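Local coordinates for protein glycoside Hydrolase (Bacteroides uniformis, PDB 5T99) that probably hydrolyses galactose-containing glycosidic bonds as a family 2 glycoside hydrolase of a gut bacterium's agarose pathway, and binds the sugar mimic galacto-isofagomine, at residues G186-T191 against Q202-V207; L234-E239 against G246-Y251; P611-L616 against L699-T704; E639-G644 against T689-N694. All blocks are in the same frame, centred on the assembly; numbering follows the deposited sequence.

How the contacts relate
The four contacts form two tight pairs on opposite sides of the chain's centre. Contacts 1 and 2 have centres 9 Å apart and share one sheet, since strand 198-209 lies beside strand 245-255; Ile203 N to Ala250 O, at 2.9 Å, is a probable hydrogen bond between them. Contacts 3 and 4 have centres 8 Å apart, contact 4 being nested inside the loop that contact 3 closes, and Thr704 OG1 lies 2.7 Å from Thr689 OG1. The pairs do not touch: the centres of contacts 1 and 3 are about 50 Å apart, those of 2 and 4 about 66 Å. None of the residues lining the galacto-isofagomine pocket belongs to any of the four.

Contact 1 (G186-T191 against Q202-V207); sequences GVYVTT and QIETTV. With EDO (1,2-ethanediol), chain K; EDO (1,2-ethanediol), chain J.
Tyr188 and Glu204 form the middle hydrogen-bonded pair of this antiparallel contact: Tyr188 N reaches Glu204 O at 3.0 Å, and the return bond from Glu204 N to Tyr188 O is almost straight at 177°. Glu204 OE1 accepts a hydrogen bond of 2.8 Å from O1 of an ethanediol, probably a crystallisation additive. Thr190 and Gln202 repeat the backbone pattern two residues on, while at the far end Thr206 N donates to Gly186 O over 2.8 Å. Between Tyr188/Glu204 and Thr190/Gln202 sits the non-hydrogen-bonded pair Val189 and Ile203. Diagonally across the same face, Val187 CG1 meets Ile203 CG2 at 3.8 Å, each methyl being anti to its own backbone N. On the other face Thr190 and Gln202 run side by side. A chi1 of 54° sets Thr190 OG1 against Gln202 CB, 3.4 Å away, and a water 2.7 Å from Thr190 OG1 donates to Tyr188 O at 2.9 Å. The strands are the two arms of a beta hairpin, consistent with the immunoglobulin-like sandwich of family 2 enzymes, and the face of Val187, Val189 and Ile203 packs on Leu270 of the opposing sheet. Beyond the hairpin, Asn405 bonds Val187 O and Val189 N along the edge of strand 180-194. Tyr188 points its hydroxyl to Asp442 and forms a cation-pi contact with Arg404, joining the hairpin to the barrel region.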
loop_
_atom_site.group_PDB
_atom_site.type_symbol
_atom_site.label_atom_id
_atom_site.label_comp_id
_atom_site.label_asym_id
_atom_site.label_seq_id
_atom_site.Cartn_x
_atom_site.Cartn_y
_atom_site.Cartn_z
ATOM N N GLY A 186 -5.899 -11.700 -19.669
ATOM C CA GLY A 186 -6.703 -11.977 -20.852
ATOM C C GLY A 186 -8.201 -11.727 -20.777
ATOM O O GLY A 186 -8.908 -12.023 -21.748
ATOM N N VAL A 187 -8.689 -11.214 -19.643
ATOM C CA VAL A 187 -10.087 -10.780 -19.505
ATOM C C VAL A 187 -10.140 -9.342 -18.989
ATOM O O VAL A 187 -9.447 -8.985 -18.043
ATOM C CB VAL A 187 -10.890 -11.694 -18.559
ATOM C CG1 VAL A 187 -12.313 -11.172 -18.380
ATOM C CG2 VAL A 187 -10.902 -13.122 -19.078
ATOM N N TYR A 188 -10.986 -8.536 -19.617
ATOM C CA TYR A 188 -11.123 -7.127 -19.310
ATOM C C TYR A 188 -12.617 -6.848 -19.073
ATOM O O TYR A 188 -13.408 -6.906 -20.009
ATOM C CB TYR A 188 -10.537 -6.324 -20.488
ATOM C CG TYR A 188 -10.703 -4.821 -20.467
ATOM C CD1 TYR A 188 -10.783 -4.089 -19.270
ATOM C CD2 TYR A 188 -10.741 -4.107 -21.673
ATOM C CE1 TYR A 188 -10.905 -2.699 -19.289
ATOM C CE2 TYR A 188 -10.857 -2.725 -21.697
ATOM C CZ TYR A 188 -10.942 -2.022 -20.511
ATOM O OH TYR A 188 -11.083 -0.644 -20.576
ATOM N N VAL A 189 -12.979 -6.562 -17.816
ATOM C CA VAL A 189 -14.362 -6.411 -17.366
ATOM C C VAL A 189 -14.670 -4.940 -17.102
ATOM O O VAL A 189 -13.993 -4.313 -16.280
ATOM C CB VAL A 189 -14.582 -7.186 -16.048
ATOM C CG1 VAL A 189 -16.035 -7.068 -15.569
ATOM C CG2 VAL A 189 -14.167 -8.647 -16.207
ATOM N N THR A 190 -15.686 -4.401 -17.777
ATOM C CA THR A 190 -16.142 -3.018 -17.578
ATOM C C THR A 190 -17.640 -2.997 -17.284
ATOM O O THR A 190 -18.316 -4.019 -17.441
ATOM C CB THR A 190 -15.825 -2.141 -18.805
ATOM O OG1 THR A 190 -16.368 -2.728 -20.012
ATOM C CG2 THR A 190 -14.298 -1.969 -18.943
ATOM N N THR A 191 -18.145 -1.849 -16.829
ATOM C CA THR A 191 -19.566 -1.678 -16.491
ATOM C C THR A 191 -20.103 -0.365 -17.071
ATOM O O THR A 191 -20.214 0.653 -16.364
ATOM C CB THR A 191 -19.825 -1.736 -14.971
ATOM O OG1 THR A 191 -19.034 -0.756 -14.297
ATOM C CG2 THR A 191 -19.499 -3.094 -14.422
ATOM N N GLN A 202 -19.770 -5.646 -19.233
ATOM C CA GLN A 202 -19.201 -5.889 -20.545
ATOM C C GLN A 202 -17.880 -6.610 -20.333
ATOM O O GLN A 202 -17.100 -6.229 -19.462
ATOM C CB GLN A 202 -18.999 -4.547 -21.276
ATOM C CG GLN A 202 -18.309 -4.634 -22.636
ATOM C CD GLN A 202 -18.082 -3.271 -23.270
ATOM O OE1 GLN A 202 -16.942 -2.847 -23.498
ATOM N NE2 GLN A 202 -19.156 -2.587 -23.567
ATOM N N ILE A 203 -17.634 -7.657 -21.118
ATOM C CA ILE A 203 -16.472 -8.539 -20.912
ATOM C C ILE A 203 -15.765 -8.823 -22.228
ATOM O O ILE A 203 -16.377 -9.344 -23.164
ATOM C CB ILE A 203 -16.873 -9.878 -20.265
ATOM C CG1 ILE A 203 -17.577 -9.640 -18.915
ATOM C CG2 ILE A 203 -15.642 -10.772 -20.081
ATOM C CD1 ILE A 203 -18.288 -10.860 -18.365
ATOM N N GLU A 204 -14.478 -8.477 -22.282
ATOM C CA GLU A 204 -13.619 -8.813 -23.408
ATOM C C GLU A 204 -12.773 -10.021 -23.051
ATOM O O GLU A 204 -12.031 -9.976 -22.081
ATOM C CB GLU A 204 -12.693 -7.655 -23.780
ATOM C CG GLU A 204 -11.924 -7.889 -25.078
ATOM C CD GLU A 204 -10.764 -6.932 -25.233
ATOM O OE1 GLU A 204 -10.918 -5.944 -25.965
ATOM O OE2 GLU A 204 -9.718 -7.163 -24.603
ATOM N N THR A 205 -12.879 -11.076 -23.856
ATOM C CA THR A 205 -12.116 -12.303 -23.651
ATOM C C THR A 205 -11.045 -12.415 -24.745
ATOM O O THR A 205 -11.341 -12.239 -25.920
ATOM C CB THR A 205 -13.034 -13.548 -23.692
ATOM O OG1 THR A 205 -14.182 -13.319 -22.872
ATOM C CG2 THR A 205 -12.320 -14.794 -23.196
ATOM N N THR A 206 -9.816 -12.719 -24.330
ATOM C CA THR A 206 -8.704 -13.010 -25.230
ATOM C C THR A 206 -8.429 -14.507 -25.150
ATOM O O THR A 206 -8.300 -15.068 -24.057
ATOM C CB THR A 206 -7.428 -12.226 -24.816
ATOM O OG1 THR A 206 -7.706 -10.820 -24.772
ATOM C CG2 THR A 206 -6.276 -12.477 -25.792
ATOM N N VAL A 207 -8.334 -15.153 -26.304
ATOM C CA VAL A 207 -8.056 -16.591 -26.361
ATOM C C VAL A 207 -6.891 -16.840 -27.305
ATOM O O VAL A 207 -6.858 -16.293 -28.414
ATOM C CB VAL A 207 -9.289 -17.407 -26.819
ATOM C CG1 VAL A 207 -8.959 -18.895 -26.862
ATOM C CG2 VAL A 207 -10.477 -17.145 -25.901
HETATM C C1 EDO K . -8.202 -4.430 -25.932
HETATM O O1 EDO K . -8.974 -4.308 -27.136
HETATM C C2 EDO K . -7.682 -3.087 -25.435
HETATM O O2 EDO K . -6.303 -3.185 -25.056
HETATM C C1 EDO J . -14.000 -2.191 -13.568
HETATM O O1 EDO J . -13.084 -2.474 -14.657
HETATM C C2 EDO J . -14.719 -3.443 -13.053
HETATM O O2 EDO J . -14.392 -3.751 -11.681
HETATM O O HOH W 1 -15.016 -4.756 -21.084
HETATM O O HOH W 2 -16.656 -0.289 -21.174
#

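Contact 2 (L234-E239 against G246-Y251); sequences LNDNVE and GKTLAY
Strands Leu234-Glu239 and Gly246-Tyr251 run antiparallel at 155° with their axes no closer than 6.8 Å, a spacing too wide for backbone pairing and bridged instead by the side chains of Leu234, Asp236, Val238, Thr248 and Ala250. They are neighbouring edge strands of two different sheets in a beta sandwich: Asp236 pairs by its backbone with Ile219 in one sheet, Thr248 with Thr205 in the other. The polar link is a single hydrogen bond, Thr248 OG1 donating to Asp236 OD2 at 2.7 Å. The hydroxyl meets the syn side of that oxygen, 30° out of the carboxylate plane. The two side chains approach from opposite directions, and a first torsion anti to the backbone N (chi1 -162°) sends Asp236 CG toward Thr248. Asp236 OD2 also lies 3.6 Å from Ala250 CB. The other carboxylate oxygen, OD1, takes a weak bond from Asn237 N, which may limit how far the group can turn. Replacing Asp236 by an alanine is likely to leave Thr248 OG1 without its carboxylate acceptor and open a gap beside Ala250 CB. Apolar contacts flank the bond: Val238 CB lies 3.8 Å from Thr248 CG2, and Leu234 CD2 is 3.6 Å from Ala250 CB. The other methyl of Leu234, CD1, rests 3.3 Å from the carbonyl oxygen Tyr251 O.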
loop_
_atom_site.group_PDB
_atom_site.type_symbol
_atom_site.label_atom_id
_atom_site.label_comp_id
_atom_site.label_asym_id
_atom_site.label_seq_id
_atom_site.Cartn_x
_atom_site.Cartn_y
_atom_site.Cartn_z
ATOM N N LEU A 234 -23.176 -15.582 -19.124
ATOM C CA LEU A 234 -23.101 -14.923 -20.420
ATOM C C LEU A 234 -22.283 -15.824 -21.319
ATOM O O LEU A 234 -21.156 -16.192 -20.973
ATOM C CB LEU A 234 -22.441 -13.551 -20.317
ATOM C CG LEU A 234 -22.119 -12.837 -21.649
ATOM C CD1 LEU A 234 -23.352 -12.630 -22.528
ATOM C CD2 LEU A 234 -21.430 -11.505 -21.368
ATOM N N ASN A 235 -22.861 -16.178 -22.462
ATOM C CA ASN A 235 -22.180 -16.966 -23.456
ATOM C C ASN A 235 -21.611 -16.072 -24.560
ATOM O O ASN A 235 -22.168 -15.009 -24.894
ATOM C CB ASN A 235 -23.118 -18.032 -24.024
ATOM C CG ASN A 235 -23.236 -19.239 -23.109
ATOM O OD1 ASN A 235 -22.291 -20.021 -22.974
ATOM N ND2 ASN A 235 -24.385 -19.389 -22.463
ATOM N N ASP A 236 -20.486 -16.509 -25.104
ATOM C CA ASP A 236 -19.815 -15.812 -26.192
ATOM C C ASP A 236 -19.045 -16.865 -26.977
ATOM O O ASP A 236 -19.089 -18.044 -26.622
ATOM C CB ASP A 236 -18.895 -14.716 -25.616
ATOM C CG ASP A 236 -18.489 -13.670 -26.639
ATOM O OD1 ASP A 236 -19.044 -13.684 -27.767
ATOM O OD2 ASP A 236 -17.597 -12.836 -26.314
ATOM N N ASN A 237 -18.391 -16.463 -28.058
ATOM C CA ASN A 237 -17.481 -17.342 -28.761
ATOM C C ASN A 237 -16.483 -16.554 -29.580
ATOM O O ASN A 237 -16.676 -15.362 -29.841
ATOM C CB ASN A 237 -18.253 -18.304 -29.670
ATOM C CG ASN A 237 -19.161 -17.582 -30.643
ATOM O OD1 ASN A 237 -18.710 -17.038 -31.648
ATOM N ND2 ASN A 237 -20.445 -17.546 -30.329
ATOM N N VAL A 238 -15.428 -17.238 -30.009
ATOM C CA VAL A 238 -14.389 -16.607 -30.805
ATOM C C VAL A 238 -13.732 -17.603 -31.764
ATOM O O VAL A 238 -13.447 -18.735 -31.388
ATOM C CB VAL A 238 -13.359 -15.926 -29.877
ATOM C CG1 VAL A 238 -12.602 -16.952 -29.038
ATOM C CG2 VAL A 238 -12.411 -15.039 -30.673
ATOM N N GLU A 239 -13.544 -17.178 -33.014
ATOM C CA GLU A 239 -12.716 -17.897 -33.991
ATOM C C GLU A 239 -11.275 -17.411 -33.893
ATOM O O GLU A 239 -11.010 -16.220 -34.002
ATOM C CB GLU A 239 -13.197 -17.665 -35.425
ATOM C CG GLU A 239 -14.468 -18.409 -35.810
ATOM C CD GLU A 239 -14.488 -18.816 -37.281
ATOM O OE1 GLU A 239 -15.317 -18.260 -38.039
ATOM O OE2 GLU A 239 -13.666 -19.682 -37.674
ATOM N N GLY A 246 -7.093 -14.260 -30.560
ATOM C CA GLY A 246 -8.277 -13.485 -30.946
ATOM C C GLY A 246 -8.981 -12.898 -29.740
ATOM O O GLY A 246 -8.783 -13.372 -28.618
ATOM N N LYS A 247 -9.793 -11.868 -29.980
ATOM C CA LYS A 247 -10.562 -11.185 -28.931
ATOM C C LYS A 247 -12.028 -11.096 -29.292
ATOM O O LYS A 247 -12.381 -10.956 -30.457
ATOM C CB LYS A 247 -10.051 -9.763 -28.706
ATOM C CG LYS A 247 -8.661 -9.677 -28.093
ATOM C CD LYS A 247 -8.106 -8.273 -28.207
ATOM C CE LYS A 247 -6.842 -8.141 -27.399
ATOM N NZ LYS A 247 -6.181 -6.828 -27.633
ATOM N N THR A 248 -12.872 -11.129 -28.270
ATOM C CA THR A 248 -14.305 -11.037 -28.444
ATOM C C THR A 248 -14.901 -10.272 -27.285
ATOM O O THR A 248 -14.376 -10.308 -26.179
ATOM C CB THR A 248 -14.954 -12.440 -28.571
ATOM O OG1 THR A 248 -16.377 -12.313 -28.702
ATOM C CG2 THR A 248 -14.608 -13.331 -27.371
ATOM N N LEU A 249 -16.012 -9.598 -27.569
ATOM C CA LEU A 249 -16.723 -8.754 -26.624
ATOM C C LEU A 249 -18.189 -9.159 -26.526
ATOM O O LEU A 249 -18.842 -9.415 -27.534
ATOM C CB LEU A 249 -16.629 -7.299 -27.073
ATOM C CG LEU A 249 -15.461 -6.501 -26.507
ATOM C CD1 LEU A 249 -15.243 -5.235 -27.326
ATOM C CD2 LEU A 249 -15.716 -6.155 -25.044
ATOM N N ALA A 250 -18.692 -9.208 -25.300
ATOM C CA ALA A 250 -20.094 -9.494 -25.019
ATOM C C ALA A 250 -20.509 -8.710 -23.778
ATOM O O ALA A 250 -19.660 -8.203 -23.060
ATOM C CB ALA A 250 -20.273 -10.980 -24.773
ATOM N N TYR A 251 -21.806 -8.636 -23.510
ATOM C CA TYR A 251 -22.312 -7.966 -22.307
ATOM C C TYR A 251 -23.512 -8.724 -21.756
ATOM O O TYR A 251 -24.183 -9.475 -22.467
ATOM C CB TYR A 251 -22.702 -6.505 -22.591
ATOM C CG TYR A 251 -23.948 -6.424 -23.432
ATOM C CD1 TYR A 251 -25.204 -6.245 -22.846
ATOM C CD2 TYR A 251 -23.881 -6.614 -24.810
ATOM C CE1 TYR A 251 -26.362 -6.224 -23.617
ATOM C CE2 TYR A 251 -25.025 -6.588 -25.590
ATOM C CZ TYR A 251 -26.259 -6.393 -24.988
ATOM O OH TYR A 251 -27.370 -6.367 -25.757
#

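Contact 3 (P611-L616 against L699-T704); sequences PMVHIL and LKAEKT
Val613 points into strand 699-704 and touches it with one branch: CG1 lies 3.8 Å from Ala701 CB and 3.8 Å from Glu702 CA. With chi1 at 68° this methyl stands between the backbone N and the carbonyl carbon of Val613. From the other strand the side chain of Lys703 sets out toward 611-616; chi1 (-63°) lays CG 3.4 Å from Val613 O and 3.8 Å from Val613 CG1, and a bend at chi2 then turns the amine end away. The aliphatic part therefore does the packing. Ile615 CG2 is a looser neighbour of Lys703 CB at 4.5 Å. At the opposite end the ring of Pro611 brings its CB to 4.0 Å from Lys700 CB. Lys700 and Ala701 can both direct side chains to the 611-616 segment because together they face Ala692 in a classic beta bulge, which breaks the usual alternation. The strand axes run 25° from parallel and 6.5 Å apart at closest, and side chains make the contact, meeting side chains and backbone of the other strand. Strand 613-616 is the edge of a three-stranded sheet, beside strand 626-633, and strand 699-706 is the edge of a four-stranded one, beside strand 687-693; the contact spans the two as in a beta sandwich. Facing the other way, Met612 packs on helix 598-607, where His614 stacks on Tyr601 and bonds to Asp598.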
loop_
_atom_site.group_PDB
_atom_site.type_symbol
_atom_site.label_atom_id
_atom_site.label_comp_id
_atom_site.label_asym_id
_atom_site.label_seq_id
_atom_site.Cartn_x
_atom_site.Cartn_y
_atom_site.Cartn_z
ATOM N N PRO A 611 -17.723 10.704 17.238
ATOM C CA PRO A 611 -17.133 11.669 18.175
ATOM C C PRO A 611 -15.821 11.194 18.789
ATOM O O PRO A 611 -15.700 10.047 19.184
ATOM C CB PRO A 611 -18.216 11.820 19.244
ATOM C CG PRO A 611 -19.486 11.546 18.510
ATOM C CD PRO A 611 -19.144 10.442 17.559
ATOM N N MET A 612 -14.823 12.059 18.804
ATOM C CA MET A 612 -13.532 11.718 19.398
ATOM C C MET A 612 -12.873 12.959 19.993
ATOM O O MET A 612 -13.306 14.114 19.790
ATOM C CB MET A 612 -12.594 11.018 18.386
ATOM C CG MET A 612 -12.299 11.805 17.099
ATOM S SD MET A 612 -11.204 13.260 17.217
ATOM C CE MET A 612 -9.682 12.504 17.778
ATOM N N VAL A 613 -11.828 12.692 20.751
ATOM C CA VAL A 613 -11.045 13.731 21.358
ATOM C C VAL A 613 -9.693 13.097 21.647
ATOM O O VAL A 613 -9.608 11.898 21.960
ATOM C CB VAL A 613 -11.743 14.301 22.620
ATOM C CG1 VAL A 613 -11.778 13.275 23.746
ATOM C CG2 VAL A 613 -11.071 15.584 23.081
ATOM N N HIS A 614 -8.642 13.881 21.473
ATOM C CA HIS A 614 -7.285 13.411 21.726
ATOM C C HIS A 614 -6.477 14.572 22.279
ATOM O O HIS A 614 -6.670 15.721 21.865
ATOM C CB HIS A 614 -6.662 12.858 20.442
ATOM C CG HIS A 614 -5.197 12.571 20.542
ATOM N ND1 HIS A 614 -4.703 11.352 20.951
ATOM C CD2 HIS A 614 -4.118 13.336 20.250
ATOM C CE1 HIS A 614 -3.382 11.380 20.920
ATOM N NE2 HIS A 614 -3.003 12.573 20.495
ATOM N N ILE A 615 -5.578 14.251 23.202
ATOM C CA ILE A 615 -4.841 15.245 23.961
ATOM C C ILE A 615 -3.344 14.962 23.815
ATOM O O ILE A 615 -2.920 13.800 23.678
ATOM C CB ILE A 615 -5.304 15.291 25.443
ATOM C CG1 ILE A 615 -4.565 16.385 26.209
ATOM C CG2 ILE A 615 -5.111 13.948 26.135
ATOM C CD1 ILE A 615 -5.212 16.744 27.530
ATOM N N LEU A 616 -2.572 16.044 23.784
ATOM C CA LEU A 616 -1.120 15.977 23.784
ATOM C C LEU A 616 -0.567 17.236 24.476
ATOM O O LEU A 616 -1.239 18.275 24.463
ATOM C CB LEU A 616 -0.562 15.761 22.356
ATOM C CG LEU A 616 -0.788 16.600 21.078
ATOM C CD1 LEU A 616 -2.247 16.906 20.796
ATOM C CD2 LEU A 616 0.052 17.863 21.046
ATOM N N LEU A 699 -21.918 15.701 26.875
ATOM C CA LEU A 699 -20.640 15.007 26.795
ATOM C C LEU A 699 -20.670 13.947 25.687
ATOM O O LEU A 699 -21.546 13.091 25.672
ATOM C CB LEU A 699 -20.311 14.351 28.136
ATOM C CG LEU A 699 -19.018 13.539 28.202
ATOM C CD1 LEU A 699 -17.801 14.439 28.014
ATOM C CD2 LEU A 699 -18.930 12.790 29.522
ATOM N N LYS A 700 -19.701 14.019 24.774
ATOM C CA LYS A 700 -19.604 13.112 23.619
ATOM C C LYS A 700 -18.338 12.240 23.585
ATOM O O LYS A 700 -18.345 11.180 22.958
ATOM C CB LYS A 700 -19.705 13.928 22.327
ATOM C CG LYS A 700 -21.024 14.677 22.158
ATOM C CD LYS A 700 -21.983 14.033 21.162
ATOM C CE LYS A 700 -22.593 12.743 21.670
ATOM N NZ LYS A 700 -23.340 12.041 20.583
ATOM N N ALA A 701 -17.259 12.693 24.225
ATOM C CA ALA A 701 -16.050 11.895 24.407
ATOM C C ALA A 701 -15.174 12.497 25.493
ATOM O O ALA A 701 -15.277 13.691 25.809
ATOM C CB ALA A 701 -15.265 11.822 23.111
ATOM N N GLU A 702 -14.297 11.673 26.052
ATOM C CA GLU A 702 -13.299 12.165 27.004
ATOM C C GLU A 702 -12.050 11.280 27.085
ATOM O O GLU A 702 -12.103 10.081 26.831
ATOM C CB GLU A 702 -13.930 12.444 28.396
ATOM C CG GLU A 702 -14.038 11.311 29.409
ATOM C CD GLU A 702 -14.466 11.824 30.790
ATOM O OE1 GLU A 702 -15.456 12.584 30.884
ATOM O OE2 GLU A 702 -13.801 11.486 31.788
ATOM N N LYS A 703 -10.920 11.908 27.395
ATOM C CA LYS A 703 -9.664 11.200 27.604
ATOM C C LYS A 703 -8.972 11.778 28.822
ATOM O O LYS A 703 -9.119 12.962 29.134
ATOM C CB LYS A 703 -8.733 11.320 26.393
ATOM C CG LYS A 703 -9.251 10.709 25.100
ATOM C CD LYS A 703 -9.255 9.186 25.127
ATOM C CE LYS A 703 -9.821 8.645 23.821
ATOM N NZ LYS A 703 -9.849 7.162 23.806
ATOM N N THR A 704 -8.216 10.920 29.498
ATOM C CA THR A 704 -7.451 11.283 30.677
ATOM C C THR A 704 -6.028 10.796 30.461
ATOM O O THR A 704 -5.827 9.652 30.045
ATOM C CB THR A 704 -8.068 10.620 31.935
ATOM O OG1 THR A 704 -9.289 11.286 32.269
ATOM C CG2 THR A 704 -7.128 10.694 33.141
#

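Contact 4 (E639-G644 against T689-N694); sequences ELFLNG and TVKAYN
Thr689 O is approached by several groups: Phe641 N donates to it at 2.7 Å, nearly in line with its C=O, Leu640 CA makes a CA-H...O contact at 3.5 Å, and the Phe641 ring brings its edge alongside, this oxygen in the ring plane. Thr689 N returns a bond to Phe641 O, and Glu639 and Lys691 form the next hydrogen-bonded pair of this antiparallel pairing, inside a four-stranded sheet. The side chains of Phe641 and Lys691 cross at about a right angle, Lys691 CD lying 3.7 Å from Phe641 CE2. NZ sits over the ring face, 4.7 Å from the centroid and 23° off the normal, a cation-pi contact. A serine in place of Phe641 would probably leave the ammonium of Lys691 without its aromatic partner and its chain freer to swing. Glu639 CB meets the edge of Tyr693, 3.8 Å from CE2, while Glu639 OE2 bonds to Ser646. On the other face Leu640 CD1 packs at 4.1 Å on Val690 CB. Glu639 OE1, 6.9 Å from Lys691 NZ, is too far for a salt bridge and probably attracts it only weakly; Glu702 of strand 699-706 also lies beside the lysine, so the ammonium probably feels ring and carboxylate.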
loop_
_atom_site.group_PDB
_atom_site.type_symbol
_atom_site.label_atom_id
_atom_site.label_comp_id
_atom_site.label_asym_id
_atom_site.label_seq_id
_atom_site.Cartn_x
_atom_site.Cartn_y
_atom_site.Cartn_z
ATOM N N GLU A 639 -13.261 21.008 27.046
ATOM C CA GLU A 639 -12.905 21.602 28.335
ATOM C C GLU A 639 -11.814 20.759 28.960
ATOM O O GLU A 639 -11.924 19.541 28.992
ATOM C CB GLU A 639 -14.129 21.657 29.264
ATOM C CG GLU A 639 -13.911 22.456 30.554
ATOM C CD GLU A 639 -15.196 22.790 31.306
ATOM O OE1 GLU A 639 -16.246 22.166 31.043
ATOM O OE2 GLU A 639 -15.150 23.681 32.176
ATOM N N LEU A 640 -10.765 21.422 29.445
ATOM C CA LEU A 640 -9.599 20.770 30.033
ATOM C C LEU A 640 -9.681 20.854 31.566
ATOM O O LEU A 640 -10.090 21.883 32.120
ATOM C CB LEU A 640 -8.333 21.460 29.517
ATOM C CG LEU A 640 -6.985 20.764 29.692
ATOM C CD1 LEU A 640 -6.957 19.432 28.956
ATOM C CD2 LEU A 640 -5.849 21.643 29.193
ATOM N N PHE A 641 -9.305 19.768 32.242
ATOM C CA PHE A 641 -9.373 19.679 33.703
ATOM C C PHE A 641 -8.039 19.176 34.226
ATOM O O PHE A 641 -7.599 18.110 33.809
ATOM C CB PHE A 641 -10.488 18.715 34.152
ATOM C CG PHE A 641 -11.894 19.214 33.890
ATOM C CD1 PHE A 641 -12.599 19.914 34.870
ATOM C CD2 PHE A 641 -12.530 18.959 32.670
ATOM C CE1 PHE A 641 -13.902 20.364 34.637
ATOM C CE2 PHE A 641 -13.830 19.407 32.432
ATOM C CZ PHE A 641 -14.516 20.112 33.415
ATOM N N LEU A 642 -7.392 19.942 35.113
ATOM C CA LEU A 642 -6.153 19.501 35.774
ATOM C C LEU A 642 -6.444 19.164 37.235
ATOM O O LEU A 642 -6.795 20.049 38.013
ATOM C CB LEU A 642 -5.072 20.581 35.691
ATOM C CG LEU A 642 -3.735 20.281 36.383
ATOM C CD1 LEU A 642 -3.082 19.016 35.839
ATOM C CD2 LEU A 642 -2.806 21.476 36.247
ATOM N N ASN A 643 -6.289 17.887 37.592
ATOM C CA ASN A 643 -6.642 17.368 38.927
ATOM C C ASN A 643 -8.048 17.798 39.391
ATOM O O ASN A 643 -8.239 18.214 40.532
ATOM C CB ASN A 643 -5.575 17.779 39.949
ATOM C CG ASN A 643 -4.236 17.138 39.670
ATOM O OD1 ASN A 643 -4.136 15.921 39.600
ATOM N ND2 ASN A 643 -3.199 17.950 39.510
ATOM N N GLY A 644 -9.019 17.718 38.486
ATOM C CA GLY A 644 -10.388 18.122 38.779
ATOM C C GLY A 644 -10.729 19.589 38.553
ATOM O O GLY A 644 -11.902 19.912 38.383
ATOM N N THR A 689 -7.436 15.812 32.324
ATOM C CA THR A 689 -8.591 15.220 31.660
ATOM C C THR A 689 -9.244 16.212 30.689
ATOM O O THR A 689 -9.450 17.372 31.025
ATOM C CB THR A 689 -9.617 14.724 32.699
ATOM O OG1 THR A 689 -9.014 13.714 33.515
ATOM C CG2 THR A 689 -10.852 14.145 32.025
ATOM N N VAL A 690 -9.564 15.735 29.486
ATOM C CA VAL A 690 -10.235 16.548 28.468
ATOM C C VAL A 690 -11.623 15.981 28.216
ATOM O O VAL A 690 -11.786 14.770 28.090
ATOM C CB VAL A 690 -9.440 16.661 27.138
ATOM C CG1 VAL A 690 -9.182 15.308 26.479
ATOM C CG2 VAL A 690 -10.171 17.586 26.177
ATOM N N LYS A 691 -12.606 16.872 28.152
ATOM C CA LYS A 691 -13.980 16.503 27.891
ATOM C C LYS A 691 -14.457 17.243 26.655
ATOM O O LYS A 691 -14.357 18.464 26.600
ATOM C CB LYS A 691 -14.850 16.857 29.089
ATOM C CG LYS A 691 -14.569 15.991 30.304
ATOM C CD LYS A 691 -15.532 16.280 31.448
ATOM C CE LYS A 691 -15.074 15.576 32.712
ATOM N NZ LYS A 691 -15.975 15.864 33.848
ATOM N N ALA A 692 -14.976 16.491 25.681
ATOM C CA ALA A 692 -15.491 17.043 24.433
ATOM C C ALA A 692 -17.014 17.040 24.463
ATOM O O ALA A 692 -17.626 16.022 24.811
ATOM C CB ALA A 692 -14.987 16.232 23.247
ATOM N N TYR A 693 -17.610 18.173 24.084
ATOM C CA TYR A 693 -19.055 18.352 24.088
ATOM C C TYR A 693 -19.578 18.795 22.723
ATOM O O TYR A 693 -18.867 19.432 21.950
ATOM C CB TYR A 693 -19.463 19.420 25.109
ATOM C CG TYR A 693 -18.925 19.236 26.512
ATOM C CD1 TYR A 693 -19.613 18.469 27.449
ATOM C CD2 TYR A 693 -17.743 19.858 26.916
ATOM C CE1 TYR A 693 -19.133 18.307 28.743
ATOM C CE2 TYR A 693 -17.255 19.695 28.206
ATOM C CZ TYR A 693 -17.954 18.920 29.116
ATOM O OH TYR A 693 -17.478 18.759 30.400
ATOM N N ASN A 694 -20.843 18.484 22.448
ATOM C CA ASN A 694 -21.550 19.072 21.313
ATOM C C ASN A 694 -22.041 20.477 21.698
ATOM O O ASN A 694 -21.748 20.945 22.802
ATOM C CB ASN A 694 -22.673 18.136 20.805
ATOM C CG ASN A 694 -23.812 17.929 21.806
ATOM O OD1 ASN A 694 -23.919 18.610 22.834
ATOM N ND2 ASN A 694 -24.683 16.979 21.489
#